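Local coordinates for protein glutathione peroxidase (Hypocrea jecorina, PDB 6VPD) that probably reduces hydroperoxides to alcohols with electrons from thioredoxin, as a glutathione peroxidase-like thioredoxin peroxidase of the thioredoxin fold, at residues 132-135 / 136-140. Numbering follows the deposited sequence.
Sequences HPLY and KWLKK
Leu138 lays its CD1 methyl over one face of the Tyr135 ring, one turn of helix further on. The methyl stands 4.2 Å from the ring centroid and 12° off the ring normal, a CH-pi contact almost above the centre. Leu138 has CG anti to its own carbonyl carbon (chi1 -74°), which carries the isobutyl group back toward the start of the helix; there CG also lies 4.2 Å from Leu134 CD1, a methyl that meets Trp137 CE3 too. Lys139 comes to the tyrosine from another direction, with CD near the plane of the ring, at its edge. The lysine chain bends at chi2 and chi3, folding back past Tyr135 O, and NZ ends on Val126 O in the preceding loop. Cutting the side chain back to an alanine here is likely to leave Val126 O without its ammonium partner and uncover that edge of the tyrosine ring. Lys136 sets CB against Pro133 O, and its extended chain carries NZ to Asp129 O. Backbone bonds tie the two turns together: Lys136 N donates to His132 O at 3.1 Å, in the carbonyl plane, and the straightest runs from Leu138 N to Leu134 O at 2.9 Å. His132 is the N-cap: its ND1 accepts from Leu134 N at 2.9 Å, close to the imidazole plane. This short helix, 133-141, packs its buried side on the central sheet of the thioredoxin fold: Tyr135 and Leu138 rest on Val54 of strand 51-58, Leu138 and Trp137 on Val166 of strand 166-170, while Leu134 reaches Val34 of the small hairpin strand 33-35.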
loop_
_atom_site.group_PDB
_atom_site.type_symbol
_atom_site.label_atom_id
_atom_site.label_comp_id
_atom_site.label_asym_id
_atom_site.label_seq_id
_atom_site.Cartn_x
_atom_site.Cartn_y
_atom_site.Cartn_z
ATOM N N HIS A 132 0.658 -10.394 -18.177
ATOM C CA HIS A 132 0.142 -10.040 -19.488
ATOM C C HIS A 132 1.100 -9.064 -20.170
ATOM O O HIS A 132 1.635 -8.163 -19.510
ATOM C CB HIS A 132 -1.252 -9.425 -19.373
ATOM C CG HIS A 132 -1.907 -9.212 -20.698
ATOM N ND1 HIS A 132 -1.497 -8.233 -21.575
ATOM C CD2 HIS A 132 -2.906 -9.884 -21.319
ATOM C CE1 HIS A 132 -2.230 -8.299 -22.673
ATOM N NE2 HIS A 132 -3.090 -9.292 -22.543
ATOM N N PRO A 133 1.356 -9.223 -21.477
ATOM C CA PRO A 133 2.310 -8.318 -22.150
ATOM C C PRO A 133 2.030 -6.852 -21.901
ATOM O O PRO A 133 2.977 -6.068 -21.769
ATOM C CB PRO A 133 2.157 -8.678 -23.639
ATOM C CG PRO A 133 1.704 -10.102 -23.633
ATOM C CD PRO A 133 0.858 -10.282 -22.379
ATOM N N LEU A 134 0.756 -6.458 -21.808
ATOM C CA LEU A 134 0.427 -5.068 -21.495
ATOM C C LEU A 134 1.105 -4.601 -20.206
ATOM O O LEU A 134 1.704 -3.520 -20.163
ATOM C CB LEU A 134 -1.086 -4.900 -21.387
ATOM C CG LEU A 134 -1.451 -3.499 -20.876
ATOM C CD1 LEU A 134 -0.996 -2.387 -21.851
ATOM C CD2 LEU A 134 -2.927 -3.372 -20.500
ATOM N N TYR A 135 1.004 -5.399 -19.135
ATOM C CA TYR A 135 1.593 -4.996 -17.861
ATOM C C TYR A 135 3.112 -5.063 -17.876
ATOM O O TYR A 135 3.764 -4.286 -17.166
ATOM C CB TYR A 135 1.040 -5.844 -16.717
ATOM C CG TYR A 135 -0.136 -5.159 -16.103
ATOM C CD1 TYR A 135 0.036 -4.258 -15.080
ATOM C CD2 TYR A 135 -1.411 -5.345 -16.613
ATOM C CE1 TYR A 135 -1.031 -3.589 -14.534
ATOM C CE2 TYR A 135 -2.499 -4.671 -16.073
ATOM C CZ TYR A 135 -2.298 -3.798 -15.028
ATOM O OH TYR A 135 -3.358 -3.123 -14.484
ATOM N N LYS A 136 3.705 -5.971 -18.658
ATOM C CA LYS A 136 5.152 -5.909 -18.825
ATOM C C LYS A 136 5.571 -4.560 -19.407
ATOM O O LYS A 136 6.553 -3.953 -18.960
ATOM C CB LYS A 136 5.628 -7.067 -19.697
ATOM C CG LYS A 136 5.551 -8.418 -18.993
ATOM C CD LYS A 136 6.211 -9.520 -19.802
ATOM C CE LYS A 136 5.905 -10.907 -19.183
ATOM N NZ LYS A 136 6.544 -12.026 -19.936
ATOM N N TRP A 137 4.796 -4.043 -20.359
ATOM C CA TRP A 137 5.101 -2.740 -20.937
ATOM C C TRP A 137 4.853 -1.607 -19.939
ATOM O O TRP A 137 5.720 -0.745 -19.750
ATOM C CB TRP A 137 4.278 -2.547 -22.208
ATOM C CG TRP A 137 4.496 -1.244 -22.894
ATOM C CD1 TRP A 137 5.522 -0.916 -23.739
ATOM C CD2 TRP A 137 3.650 -0.090 -22.818
ATOM N NE1 TRP A 137 5.361 0.367 -24.192
ATOM C CE2 TRP A 137 4.221 0.899 -23.640
ATOM C CE3 TRP A 137 2.457 0.195 -22.151
ATOM C CZ2 TRP A 137 3.644 2.154 -23.801
ATOM C CZ3 TRP A 137 1.900 1.443 -22.295
ATOM C CH2 TRP A 137 2.489 2.405 -23.112
ATOM N N LEU A 138 3.668 -1.584 -19.299
ATOM C CA LEU A 138 3.359 -0.534 -18.323
ATOM C C LEU A 138 4.435 -0.420 -17.245
ATOM O O LEU A 138 4.789 0.683 -16.825
ATOM C CB LEU A 138 2.001 -0.796 -17.658
ATOM C CG LEU A 138 0.727 -0.533 -18.470
ATOM C CD1 LEU A 138 -0.501 -0.848 -17.648
ATOM C CD2 LEU A 138 0.655 0.879 -19.004
ATOM N N LYS A 139 4.974 -1.554 -16.793
ATOM C CA LYS A 139 5.901 -1.543 -15.664
ATOM C C LYS A 139 7.270 -0.986 -16.059
ATOM O O LYS A 139 7.827 -0.153 -15.335
ATOM C CB LYS A 139 5.999 -2.957 -15.080
ATOM C CG LYS A 139 4.829 -3.305 -14.120
ATOM C CD LYS A 139 4.396 -4.764 -14.194
ATOM C CE LYS A 139 5.425 -5.714 -13.662
ATOM N NZ LYS A 139 5.199 -7.073 -14.202
ATOM N N LYS A 140 7.819 -1.423 -17.205
ATOM C CA LYS A 140 9.043 -0.836 -17.749
ATOM C C LYS A 140 8.870 0.643 -18.043
ATOM O O LYS A 140 9.761 1.449 -17.755
ATOM C CB LYS A 140 9.459 -1.544 -19.045
ATOM C CG LYS A 140 9.939 -2.978 -18.879
ATOM C CD LYS A 140 11.275 -3.029 -18.164
ATOM C CE LYS A 140 11.719 -4.454 -17.917
ATOM N NZ LYS A 140 12.896 -4.507 -17.010
#